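Local coordinates for protein beta-xylosidase (Uncultured organism, PDB 4MLG) that probably hydrolyses beta-1,4-linked xylo-oligosaccharides to release xylose from their non-reducing ends, as a beta-propeller glycoside hydrolase of family 43, at residues Glu223-His228 with Tyr234-Ser239; Leu181-Val186 with Arg219-Ala224. All blocks are in the same frame, centred on the assembly; numbering follows the deposited sequence.

Interaction 1. Residues Glu223-His228 with Tyr234-Ser239; sequences EASWMH and YYFSYS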
ATOM      1  N   GLU A 223      19.510  -5.225  -6.522  1.00 51.14           N
ATOM      2  CA  GLU A 223      18.754  -4.088  -7.043  1.00 50.69           C
ATOM      3  C   GLU A 223      19.259  -3.668  -8.421  1.00 50.37           C
ATOM      4  O   GLU A 223      20.069  -4.365  -9.032  1.00 51.37           O
ATOM      5  CB  GLU A 223      18.846  -2.896  -6.087  1.00 51.74           C
ATOM      6  CG  GLU A 223      20.246  -2.313  -5.974  1.00 52.62           C
ATOM      7  CD  GLU A 223      20.300  -1.073  -5.108  1.00 52.78           C
ATOM      8  OE1 GLU A 223      19.318  -0.805  -4.385  1.00 53.71           O
ATOM      9  OE2 GLU A 223      21.329  -0.364  -5.153  1.00 52.64           O
ATOM     10  N   ALA A 224      18.766  -2.525  -8.897  1.00 49.66           N
ATOM     11  CA  ALA A 224      19.201  -1.922 -10.160  1.00 50.93           C
ATOM     12  C   ALA A 224      18.967  -2.799 -11.390  1.00 52.06           C
ATOM     13  O   ALA A 224      19.897  -3.075 -12.145  1.00 53.52           O
ATOM     14  CB  ALA A 224      20.667  -1.498 -10.080  1.00 50.89           C
ATOM     15  N   SER A 225      17.722  -3.222 -11.595  1.00 51.80           N
ATOM     16  CA  SER A 225      17.371  -4.022 -12.765  1.00 50.67           C
ATOM     17  C   SER A 225      17.556  -3.234 -14.057  1.00 50.63           C
ATOM     18  O   SER A 225      17.205  -2.058 -14.132  1.00 51.33           O
ATOM     19  CB  SER A 225      15.924  -4.514 -12.669  1.00 49.87           C
ATOM     20  OG  SER A 225      15.784  -5.522 -11.684  1.00 50.46           O
ATOM     21  N   TRP A 226      18.113  -3.888 -15.072  1.00 51.09           N
ATOM     22  CA  TRP A 226      18.224  -3.289 -16.399  1.00 51.32           C
ATOM     23  C   TRP A 226      18.216  -4.363 -17.483  1.00 53.13           C
ATOM     24  O   TRP A 226      18.740  -5.457 -17.285  1.00 54.13           O
ATOM     25  CB  TRP A 226      19.482  -2.425 -16.514  1.00 48.95           C
ATOM     26  CG  TRP A 226      19.549  -1.656 -17.799  1.00 48.32           C
ATOM     27  CD1 TRP A 226      20.200  -2.022 -18.941  1.00 50.00           C
ATOM     28  CD2 TRP A 226      18.931  -0.394 -18.077  1.00 47.91           C
ATOM     29  NE1 TRP A 226      20.029  -1.062 -19.912  1.00 50.41           N
ATOM     30  CE2 TRP A 226      19.254  -0.053 -19.406  1.00 49.11           C
ATOM     31  CE3 TRP A 226      18.137   0.483 -17.330  1.00 47.23           C
ATOM     32  CZ2 TRP A 226      18.810   1.126 -20.003  1.00 48.95           C
ATOM     33  CZ3 TRP A 226      17.699   1.653 -17.924  1.00 47.94           C
ATOM     34  CH2 TRP A 226      18.037   1.964 -19.248  1.00 49.10           C
ATOM     35  N   MET A 227      17.619  -4.041 -18.627  1.00 53.99           N
ATOM     36  CA  MET A 227      17.479  -4.995 -19.720  1.00 55.22           C
ATOM     37  C   MET A 227      17.801  -4.343 -21.057  1.00 56.49           C
ATOM     38  O   MET A 227      17.275  -3.276 -21.374  1.00 57.08           O
ATOM     39  CB  MET A 227      16.052  -5.545 -19.756  1.00 55.51           C
ATOM     40  CG  MET A 227      15.796  -6.549 -20.868  1.00 57.45           C
ATOM     41  SD  MET A 227      16.489  -8.176 -20.517  1.00 58.06           S
ATOM     42  CE  MET A 227      15.527  -8.642 -19.080  1.00 45.46           C
ATOM     43  N   HIS A 228      18.666  -4.983 -21.839  1.00 56.82           N
ATOM     44  CA  HIS A 228      18.937  -4.521 -23.197  1.00 58.33           C
ATOM     45  C   HIS A 228      19.110  -5.688 -24.168  1.00 61.20           C
ATOM     46  O   HIS A 228      19.100  -6.851 -23.766  1.00 61.92           O
ATOM     47  CB  HIS A 228      20.141  -3.571 -23.241  1.00 57.64           C
ATOM     48  CG  HIS A 228      21.469  -4.257 -23.147  1.00 57.12           C
ATOM     49  ND1 HIS A 228      22.150  -4.402 -21.957  1.00 56.03           N
ATOM     50  CD2 HIS A 228      22.252  -4.817 -24.098  1.00 58.74           C
ATOM     51  CE1 HIS A 228      23.291  -5.029 -22.179  1.00 57.10           C
ATOM     52  NE2 HIS A 228      23.377  -5.294 -23.470  1.00 58.66           N
ATOM     53  N   TYR A 234      19.224 -11.416 -25.149  1.00 63.89           N
ATOM     54  CA  TYR A 234      18.811 -10.544 -24.052  1.00 63.80           C
ATOM     55  C   TYR A 234      19.900 -10.440 -22.988  1.00 63.60           C
ATOM     56  O   TYR A 234      20.604 -11.410 -22.709  1.00 63.97           O
ATOM     57  CB  TYR A 234      17.513 -11.048 -23.416  1.00 63.48           C
ATOM     58  CG  TYR A 234      16.272 -10.794 -24.242  1.00 65.36           C
ATOM     59  CD1 TYR A 234      15.473  -9.684 -24.002  1.00 65.30           C
ATOM     60  CD2 TYR A 234      15.895 -11.666 -25.255  1.00 67.62           C
ATOM     61  CE1 TYR A 234      14.334  -9.448 -24.751  1.00 66.77           C
ATOM     62  CE2 TYR A 234      14.759 -11.438 -26.009  1.00 68.35           C
ATOM     63  CZ  TYR A 234      13.982 -10.328 -25.753  1.00 67.76           C
ATOM     64  OH  TYR A 234      12.850 -10.095 -26.500  1.00 68.19           O
ATOM     65  N   TYR A 235      20.032  -9.258 -22.397  1.00 62.52           N
ATOM     66  CA  TYR A 235      21.012  -9.042 -21.342  1.00 62.36           C
ATOM     67  C   TYR A 235      20.369  -8.386 -20.126  1.00 60.42           C
ATOM     68  O   TYR A 235      20.067  -7.194 -20.142  1.00 61.11           O
ATOM     69  CB  TYR A 235      22.167  -8.173 -21.844  1.00 64.63           C
ATOM     70  CG  TYR A 235      23.072  -8.846 -22.853  1.00 68.60           C
ATOM     71  CD1 TYR A 235      24.215  -9.523 -22.447  1.00 69.91           C
ATOM     72  CD2 TYR A 235      22.790  -8.794 -24.213  1.00 70.62           C
ATOM     73  CE1 TYR A 235      25.048 -10.136 -23.366  1.00 72.13           C
ATOM     74  CE2 TYR A 235      23.617  -9.406 -25.138  1.00 72.76           C
ATOM     75  CZ  TYR A 235      24.742 -10.074 -24.709  1.00 73.86           C
ATOM     76  OH  TYR A 235      25.566 -10.682 -25.629  1.00 76.84           O
ATOM     77  N   PHE A 236      20.159  -9.169 -19.073  1.00 58.28           N
ATOM     78  CA  PHE A 236      19.633  -8.630 -17.828  1.00 55.64           C
ATOM     79  C   PHE A 236      20.767  -8.353 -16.850  1.00 54.81           C
ATOM     80  O   PHE A 236      21.347  -9.277 -16.279  1.00 55.77           O
ATOM     81  CB  PHE A 236      18.619  -9.588 -17.202  1.00 55.13           C
ATOM     82  CG  PHE A 236      18.050  -9.101 -15.899  1.00 53.73           C
ATOM     83  CD1 PHE A 236      17.048  -8.144 -15.881  1.00 53.14           C
ATOM     84  CD2 PHE A 236      18.522  -9.595 -14.693  1.00 53.34           C
ATOM     85  CE1 PHE A 236      16.522  -7.688 -14.683  1.00 52.33           C
ATOM     86  CE2 PHE A 236      18.002  -9.145 -13.490  1.00 52.84           C
ATOM     87  CZ  PHE A 236      16.999  -8.191 -13.486  1.00 52.62           C
ATOM     88  N   SER A 237      21.083  -7.077 -16.668  1.00 53.47           N
ATOM     89  CA  SER A 237      22.130  -6.676 -15.739  1.00 53.31           C
ATOM     90  C   SER A 237      21.523  -6.106 -14.461  1.00 55.43           C
ATOM     91  O   SER A 237      20.363  -5.686 -14.447  1.00 56.49           O
ATOM     92  CB  SER A 237      23.071  -5.665 -16.393  1.00 51.78           C
ATOM     93  OG  SER A 237      22.359  -4.539 -16.873  1.00 50.23           O
ATOM     94  N   TYR A 238      22.312  -6.096 -13.390  1.00 54.70           N
ATOM     95  CA  TYR A 238      21.808  -5.717 -12.074  1.00 53.47           C
ATOM     96  C   TYR A 238      22.936  -5.461 -11.080  1.00 55.03           C
ATOM     97  O   TYR A 238      24.101  -5.738 -11.365  1.00 56.52           O
ATOM     98  CB  TYR A 238      20.883  -6.810 -11.530  1.00 51.98           C
ATOM     99  CG  TYR A 238      21.531  -8.176 -11.443  1.00 50.88           C
ATOM    100  CD1 TYR A 238      22.076  -8.634 -10.250  1.00 50.43           C
ATOM    101  CD2 TYR A 238      21.594  -9.009 -12.553  1.00 51.05           C
ATOM    102  CE1 TYR A 238      22.667  -9.879 -10.167  1.00 51.54           C
ATOM    103  CE2 TYR A 238      22.184 -10.255 -12.479  1.00 51.29           C
ATOM    104  CZ  TYR A 238      22.718 -10.685 -11.284  1.00 52.14           C
ATOM    105  OH  TYR A 238      23.305 -11.926 -11.207  1.00 53.41           O
ATOM    106  N   SER A 239      22.575  -4.934  -9.913  1.00 53.42           N
ATOM    107  CA  SER A 239      23.533  -4.691  -8.837  1.00 51.53           C
ATOM    108  C   SER A 239      23.438  -5.781  -7.774  1.00 50.19           C
ATOM    109  O   SER A 239      22.358  -6.310  -7.512  1.00 50.05           O
ATOM    110  CB  SER A 239      23.288  -3.323  -8.199  1.00 51.02           C
ATOM    111  OG  SER A 239      24.039  -3.167  -7.008  1.00 50.17           O
TER

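Interaction 2. Residues Leu181-Val186 with Arg219-Ala224; sequences LCPKVV and RRFFEA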
ATOM      1  N   LEU A 181      15.744 -14.294  -3.455  1.00 53.96           N
ATOM      2  CA  LEU A 181      14.615 -13.599  -4.058  1.00 51.17           C
ATOM      3  C   LEU A 181      14.948 -13.178  -5.484  1.00 49.80           C
ATOM      4  O   LEU A 181      16.078 -12.793  -5.781  1.00 48.41           O
ATOM      5  CB  LEU A 181      14.221 -12.377  -3.227  1.00 49.98           C
ATOM      6  CG  LEU A 181      13.575 -12.655  -1.870  1.00 49.20           C
ATOM      7  CD1 LEU A 181      13.168 -11.354  -1.204  1.00 47.38           C
ATOM      8  CD2 LEU A 181      12.376 -13.572  -2.032  1.00 48.97           C
ATOM      9  N   CYS A 182      13.956 -13.259  -6.363  1.00 50.00           N
ATOM     10  CA  CYS A 182      14.142 -12.894  -7.760  1.00 50.17           C
ATOM     11  C   CYS A 182      13.619 -11.489  -8.010  1.00 48.82           C
ATOM     12  O   CYS A 182      12.709 -11.030  -7.318  1.00 49.49           O
ATOM     13  CB  CYS A 182      13.403 -13.880  -8.668  1.00 51.82           C
ATOM     14  SG  CYS A 182      13.800 -15.619  -8.386  1.00 66.14           S
ATOM     15  N   PRO A 183      14.196 -10.793  -9.002  1.00 47.95           N
ATOM     16  CA  PRO A 183      13.605  -9.529  -9.449  1.00 46.93           C
ATOM     17  C   PRO A 183      12.261  -9.809 -10.112  1.00 47.61           C
ATOM     18  O   PRO A 183      12.007 -10.944 -10.514  1.00 50.03           O
ATOM     19  CB  PRO A 183      14.617  -9.016 -10.479  1.00 47.13           C
ATOM     20  CG  PRO A 183      15.331 -10.235 -10.950  1.00 47.91           C
ATOM     21  CD  PRO A 183      15.421 -11.127  -9.750  1.00 48.65           C
ATOM     22  N   LYS A 184      11.407  -8.798 -10.218  1.00 45.12           N
ATOM     23  CA  LYS A 184      10.069  -9.005 -10.751  1.00 44.99           C
ATOM     24  C   LYS A 184       9.919  -8.462 -12.165  1.00 46.86           C
ATOM     25  O   LYS A 184      10.554  -7.476 -12.533  1.00 48.79           O
ATOM     26  CB  LYS A 184       9.025  -8.373  -9.831  1.00 44.83           C
ATOM     27  CG  LYS A 184       8.954  -9.003  -8.450  1.00 43.95           C
ATOM     28  CD  LYS A 184       8.542 -10.462  -8.541  1.00 43.55           C
ATOM     29  CE  LYS A 184       8.498 -11.114  -7.170  1.00 42.40           C
ATOM     30  NZ  LYS A 184       8.064 -12.536  -7.256  1.00 42.34           N
ATOM     31  N   VAL A 185       9.073  -9.121 -12.950  1.00 46.85           N
ATOM     32  CA  VAL A 185       8.775  -8.693 -14.310  1.00 46.42           C
ATOM     33  C   VAL A 185       7.261  -8.629 -14.507  1.00 47.00           C
ATOM     34  O   VAL A 185       6.531  -9.516 -14.064  1.00 48.68           O
ATOM     35  CB  VAL A 185       9.410  -9.639 -15.355  1.00 47.02           C
ATOM     36  CG1 VAL A 185       9.075 -11.091 -15.043  1.00 46.97           C
ATOM     37  CG2 VAL A 185       8.966  -9.269 -16.763  1.00 47.94           C
ATOM     38  N   VAL A 186       6.790  -7.568 -15.153  1.00 46.03           N
ATOM     39  CA  VAL A 186       5.366  -7.418 -15.420  1.00 47.89           C
ATOM     40  C   VAL A 186       5.132  -6.663 -16.728  1.00 49.27           C
ATOM     41  O   VAL A 186       5.840  -5.702 -17.037  1.00 48.81           O
ATOM     42  CB  VAL A 186       4.634  -6.727 -14.239  1.00 44.84           C
ATOM     43  CG1 VAL A 186       5.189  -5.331 -13.996  1.00 40.20           C
ATOM     44  CG2 VAL A 186       3.131  -6.681 -14.486  1.00 41.40           C
ATOM     45  N   ARG A 219      26.485 -13.011  -6.793  1.00 54.87           N
ATOM     46  CA  ARG A 219      25.740 -13.226  -8.030  1.00 54.14           C
ATOM     47  C   ARG A 219      24.248 -12.973  -7.828  1.00 52.56           C
ATOM     48  O   ARG A 219      23.536 -12.637  -8.773  1.00 50.52           O
ATOM     49  CB  ARG A 219      25.970 -14.649  -8.546  1.00 54.23           C
ATOM     50  CG  ARG A 219      27.422 -14.961  -8.873  1.00 53.38           C
ATOM     51  CD  ARG A 219      27.731 -16.434  -8.669  1.00 53.93           C
ATOM     52  NE  ARG A 219      27.233 -17.272  -9.755  1.00 54.21           N
ATOM     53  CZ  ARG A 219      27.112 -18.593  -9.680  1.00 56.26           C
ATOM     54  NH1 ARG A 219      27.438 -19.225  -8.561  1.00 56.65           N
ATOM     55  NH2 ARG A 219      26.657 -19.282 -10.716  1.00 58.75           N
ATOM     56  N   ARG A 220      23.789 -13.136  -6.590  1.00 53.74           N
ATOM     57  CA  ARG A 220      22.385 -12.940  -6.228  1.00 54.47           C
ATOM     58  C   ARG A 220      21.901 -11.524  -6.534  1.00 54.04           C
ATOM     59  O   ARG A 220      22.634 -10.557  -6.345  1.00 54.73           O
ATOM     60  CB  ARG A 220      22.187 -13.261  -4.741  1.00 55.95           C
ATOM     61  CG  ARG A 220      20.981 -12.601  -4.095  1.00 57.35           C
ATOM     62  CD  ARG A 220      21.390 -11.803  -2.869  1.00 57.37           C
ATOM     63  NE  ARG A 220      22.336 -10.743  -3.205  1.00 57.12           N
ATOM     64  CZ  ARG A 220      22.871  -9.910  -2.319  1.00 57.10           C
ATOM     65  NH1 ARG A 220      22.556 -10.008  -1.035  1.00 57.75           N
ATOM     66  NH2 ARG A 220      23.724  -8.978  -2.718  1.00 56.74           N
ATOM     67  N   PHE A 221      20.665 -11.410  -7.014  1.00 53.84           N
ATOM     68  CA  PHE A 221      20.078 -10.108  -7.310  1.00 52.22           C
ATOM     69  C   PHE A 221      19.869  -9.279  -6.045  1.00 52.57           C
ATOM     70  O   PHE A 221      19.395  -9.789  -5.029  1.00 52.45           O
ATOM     71  CB  PHE A 221      18.745 -10.274  -8.042  1.00 50.45           C
ATOM     72  CG  PHE A 221      18.034  -8.975  -8.301  1.00 49.26           C
ATOM     73  CD1 PHE A 221      18.389  -8.178  -9.379  1.00 48.83           C
ATOM     74  CD2 PHE A 221      17.011  -8.550  -7.468  1.00 48.52           C
ATOM     75  CE1 PHE A 221      17.739  -6.978  -9.619  1.00 47.59           C
ATOM     76  CE2 PHE A 221      16.356  -7.351  -7.702  1.00 47.66           C
ATOM     77  CZ  PHE A 221      16.720  -6.565  -8.780  1.00 47.48           C
ATOM     78  N   PHE A 222      20.222  -7.999  -6.119  1.00 52.35           N
ATOM     79  CA  PHE A 222      19.996  -7.074  -5.015  1.00 52.27           C
ATOM     80  C   PHE A 222      19.099  -5.924  -5.465  1.00 52.21           C
ATOM     81  O   PHE A 222      18.054  -5.680  -4.867  1.00 53.48           O
ATOM     82  CB  PHE A 222      21.324  -6.533  -4.473  1.00 52.68           C
ATOM     83  CG  PHE A 222      21.190  -5.759  -3.185  1.00 51.84           C
ATOM     84  CD1 PHE A 222      21.282  -6.403  -1.960  1.00 51.37           C
ATOM     85  CD2 PHE A 222      20.973  -4.390  -3.201  1.00 51.58           C
ATOM     86  CE1 PHE A 222      21.157  -5.694  -0.774  1.00 51.61           C
ATOM     87  CE2 PHE A 222      20.847  -3.675  -2.020  1.00 51.43           C
ATOM     88  CZ  PHE A 222      20.939  -4.328  -0.806  1.00 51.62           C
ATOM     89  N   GLU A 223      19.510  -5.225  -6.522  1.00 51.14           N
ATOM     90  CA  GLU A 223      18.754  -4.088  -7.043  1.00 50.69           C
ATOM     91  C   GLU A 223      19.259  -3.668  -8.421  1.00 50.37           C
ATOM     92  O   GLU A 223      20.069  -4.365  -9.032  1.00 51.37           O
ATOM     93  CB  GLU A 223      18.846  -2.896  -6.087  1.00 51.74           C
ATOM     94  CG  GLU A 223      20.246  -2.313  -5.974  1.00 52.62           C
ATOM     95  CD  GLU A 223      20.300  -1.073  -5.108  1.00 52.78           C
ATOM     96  OE1 GLU A 223      19.318  -0.805  -4.385  1.00 53.71           O
ATOM     97  OE2 GLU A 223      21.329  -0.364  -5.153  1.00 52.64           O
ATOM     98  N   ALA A 224      18.766  -2.525  -8.897  1.00 49.66           N
ATOM     99  CA  ALA A 224      19.201  -1.922 -10.160  1.00 50.93           C
ATOM    100  C   ALA A 224      18.967  -2.799 -11.390  1.00 52.06           C
ATOM    101  O   ALA A 224      19.897  -3.075 -12.145  1.00 53.52           O
ATOM    102  CB  ALA A 224      20.667  -1.498 -10.080  1.00 50.89           C
TER
HETATM  103  O   HOH W   1      17.796 -12.136  -3.312  1.00 33.46           O
HETATM  104  O   HOH W   2      18.312 -13.587  -7.178  1.00 58.53           O

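Interaction 1. Residues Glu223-His228 with Tyr234-Ser239
Glu223 and Ser239 are joined by a reciprocal pair of backbone hydrogen bonds: Ser239 N reaches Glu223 O at 2.7 Å, while Ser239 O takes the longer bond from Glu223 N. Two more such pairs, Trp226 with Ser237 and His228 with Tyr235, fasten the antiparallel hairpin, forming the first two strands of a propeller blade, with strand 223-230 its calcium-side edge. The alignment slips by one residue between the first pair and the second, a beta bulge in which Ala224 and Ser225 together sit opposite Tyr238. Within it Ala224 O accepts an almost straight CA-H...O contact from Tyr238 CA at 3.3 Å.

The side chains divide between the two faces of the sheet. On one, His228 has its CG between its backbone N and carbonyl carbon (chi1 77°), which lays the imidazole across Tyr235; Tyr235 CB stands over the imidazole face, 3.6 Å from its centroid, in a CH-pi contact. The two rings are nearly parallel, at 6°, yet slid so far that they barely overlap. With an alanine here, Tyr235 CB would probably lose the flat surface it rests on, and a gap would open beside the phenol. The other face carries Met227, whose chain bends back beyond CG until CE packs 3.6 Å from Phe236 CD1. Its SD meets the edge of the Tyr234 ring, a Met-aromatic contact 3.9 Å from Tyr234 CD1.

Strand 246-251 flanks the hairpin through backbone bonds to Tyr234 and Phe236. Phe258 and Tyr260 of strand 258-265 pack against Met227 and Tyr238, respectively. Strand 276-280 lies against the Trp226 and His228 side, where Ile277 O accepts from Trp226 NE1 and the Trp226 side chain's nearest atom is about 4 Å from the calcium ion.

Interaction 2. Residues Leu181-Val186 with Arg219-Ala224
Pro183 sits on the face of the Phe221 ring in a CH-pi contact that joins consecutive four-stranded blades of the beta-propeller, one containing strand 184-188 and the other strand 223-230. Pro183 CB is centred over the aromatic ring, 3.6 Å from its centroid and only 10° off the normal. The rest of the pyrrolidine spreads back toward the root of the phenylalanine, bringing Pro183 CD to 3.7 Å from Phe221 CG. Phe221 CG is anti to the backbone N (chi1 176°), which carries the ring toward the proline, and chi2 of 81° turns its face to it. The other face is met from within its own segment by Glu223 N, 3.8 Å above the plane, so the ring is sandwiched between a proline and a backbone N.

Phe236 of strand 233-239 touches both Pro183 and Phe221 and joins this small apolar cluster, where Leu202 and Ile204 of strand 200-205 also pack against the proline. Backbone hydrogen bonds position both sides: Pro183 is bonded to Leu202, and Phe222, next to Phe221, to Leu154 and, at the classic beta bulge it forms with Glu223, to Ser239. Farther out, salt bridges tie Lys184 to Asp201 and Arg220 to Asp242.

Beside the apolar contact the two segments also meet through water. One water donates to Leu181 O and, weakly, to Phe221 O. A second makes the stronger link, donating to Leu181 O at 2.8 Å and accepting from Phe221 N at 3.2 Å.

Interactions 1 and 2 are both buried, but they do different work in the propeller. Interaction 1 is the hairpin within one blade, extensive and rich in direct backbone bonds; interaction 2 is a small contact between neighbouring blades, resting on one apolar pair and bridging water. They share Glu223 and Ala224, since the chain passes from the loop of interaction 2 straight into the first strand of interaction 1. Tyr238 CB packs 3.6 Å from Phe221 CD1, and Tyr238 OH probably hydrogen-bonds to Arg219 O, fastening the approach to the strand. Regular pairing thus gives way to water and ring packing where the loops enter their strands.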